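Local coordinates for protein aspartokinase (Synechocystis, PDB 3L76) that probably catalyses ATP-dependent phosphorylation of the beta-carboxyl group of aspartate, an early step toward lysine and threonine, and binds both amino acids at its ACT domains, at residues P185-E190 against V438-D443. Sequence-based numbering, arbitrary orientation.
Sequences PRLVPE and VALDQD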
# COMPACT_ATOMS: atom_id res chain seq x y z
N PRO A 185 -2.31 34.65 14.74
CA PRO A 185 -1.32 35.67 14.36
C PRO A 185 -1.86 36.56 13.26
O PRO A 185 -1.55 37.75 13.20
CB PRO A 185 -0.15 34.86 13.81
CG PRO A 185 -0.36 33.49 14.30
CD PRO A 185 -1.83 33.29 14.44
N ARG A 186 -2.66 35.96 12.38
CA ARG A 186 -3.26 36.68 11.27
C ARG A 186 -4.12 37.86 11.72
O ARG A 186 -4.31 38.80 10.97
CB ARG A 186 -4.06 35.72 10.38
CG ARG A 186 -3.21 34.85 9.47
CD ARG A 186 -4.07 33.93 8.60
NE ARG A 186 -4.20 32.57 9.14
CZ ARG A 186 -5.26 32.10 9.78
NH1 ARG A 186 -6.32 32.87 9.98
NH2 ARG A 186 -5.27 30.85 10.22
N LEU A 187 -4.63 37.81 12.95
CA LEU A 187 -5.43 38.92 13.47
C LEU A 187 -4.71 39.68 14.57
O LEU A 187 -4.97 40.86 14.78
CB LEU A 187 -6.78 38.41 14.00
CG LEU A 187 -7.52 37.39 13.15
CD1 LEU A 187 -8.88 37.09 13.76
CD2 LEU A 187 -7.67 37.88 11.73
N VAL A 188 -3.80 39.01 15.26
CA VAL A 188 -3.05 39.64 16.34
C VAL A 188 -1.57 39.27 16.27
O VAL A 188 -1.13 38.31 16.89
CB VAL A 188 -3.61 39.24 17.71
CG1 VAL A 188 -2.86 39.96 18.82
CG2 VAL A 188 -5.11 39.54 17.78
N PRO A 189 -0.79 40.05 15.49
CA PRO A 189 0.63 39.79 15.24
C PRO A 189 1.46 39.61 16.51
O PRO A 189 2.48 38.92 16.48
CB PRO A 189 1.09 41.04 14.48
CG PRO A 189 -0.14 41.58 13.84
CD PRO A 189 -1.26 41.28 14.81
N GLU A 190 1.02 40.22 17.61
CA GLU A 190 1.75 40.14 18.87
C GLU A 190 1.52 38.81 19.58
O GLU A 190 1.98 38.61 20.71
CB GLU A 190 1.36 41.29 19.79
CG GLU A 190 1.36 42.64 19.12
CD GLU A 190 0.18 42.83 18.19
OE1 GLU A 190 0.39 43.24 17.03
OE2 GLU A 190 -0.96 42.57 18.62
N VAL A 438 -6.79 33.21 23.53
CA VAL A 438 -8.09 33.71 23.11
C VAL A 438 -8.29 33.39 21.65
O VAL A 438 -7.33 33.19 20.92
CB VAL A 438 -8.21 35.24 23.33
CG1 VAL A 438 -8.09 35.57 24.81
CG2 VAL A 438 -7.17 35.98 22.53
N ALA A 439 -9.54 33.34 21.21
CA ALA A 439 -9.83 32.93 19.84
C ALA A 439 -11.11 33.55 19.29
O ALA A 439 -11.96 34.03 20.03
CB ALA A 439 -9.88 31.41 19.75
N LEU A 440 -11.23 33.51 17.97
CA LEU A 440 -12.30 34.16 17.26
C LEU A 440 -12.89 33.26 16.19
O LEU A 440 -12.16 32.72 15.37
CB LEU A 440 -11.79 35.43 16.59
CG LEU A 440 -12.90 36.26 15.91
CD1 LEU A 440 -13.79 36.95 16.94
CD2 LEU A 440 -12.33 37.27 14.95
N ASP A 441 -14.21 33.09 16.17
CA ASP A 441 -14.83 32.41 15.05
C ASP A 441 -15.87 33.31 14.36
O ASP A 441 -16.85 33.74 14.97
CB ASP A 441 -15.44 31.08 15.48
CG ASP A 441 -15.99 30.29 14.31
OD1 ASP A 441 -16.24 30.88 13.24
OD2 ASP A 441 -16.18 29.07 14.45
N GLN A 442 -15.63 33.59 13.07
CA GLN A 442 -16.52 34.46 12.31
C GLN A 442 -17.16 33.78 11.09
O GLN A 442 -17.67 34.45 10.20
CB GLN A 442 -15.80 35.75 11.92
CG GLN A 442 -14.35 35.57 11.59
CD GLN A 442 -13.64 36.86 11.18
OE1 GLN A 442 -14.27 37.81 10.71
NE2 GLN A 442 -12.33 36.89 11.35
N ASP A 443 -17.16 32.46 11.08
CA ASP A 443 -17.75 31.69 9.98
C ASP A 443 -19.10 31.12 10.36
O ASP A 443 -19.64 30.25 9.66
CB ASP A 443 -16.82 30.54 9.59
CG ASP A 443 -15.62 30.99 8.80
OD1 ASP A 443 -14.85 31.83 9.30
OD2 ASP A 443 -15.44 30.51 7.66
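Leu187 and Leu440 meet methyl to methyl, with Leu187 CD1 lying 3.7 Å from Leu440 CD2, and this apolar touch is the tight part of a small contact that buries 87 Å² in all. The two side chains cross at about a right angle. Leu440 carries its CG anti to the backbone N (chi1 -175°), which extends the branch from the strand toward the loop, where CD2 meets the tip of Leu187. The main chains themselves stay well apart, the CA atoms of Leu187 and Leu440 being 9.2 Å from each other. Packing slackens toward Gln442, whose amide brings NE2 to 4.2 Å from the same Leu187 CD1, a looser van der Waals approach in a contact that lies at the surface throughout. Around Gln442, Asp441 OD1 accepts a nearly straight 2.8 Å hydrogen bond from Asp443 N, closing an Asx turn with Gln442 as its middle residue. The contact joins the amino acid kinase domain, through its loop between strands 170-175 and 196-198, to strand 437-453 of the regulatory ACT region. Nearby, Val438 is joined to the same loop by a backbone hydrogen bond with Thr182, and its O accepts a hydrogen bond from Thr183 OG1. Leu187 also rests on Leu581 of helix 577-587, and Leu440 packs against Ala528 and Val530 of the antiparallel neighbour strand 520-533.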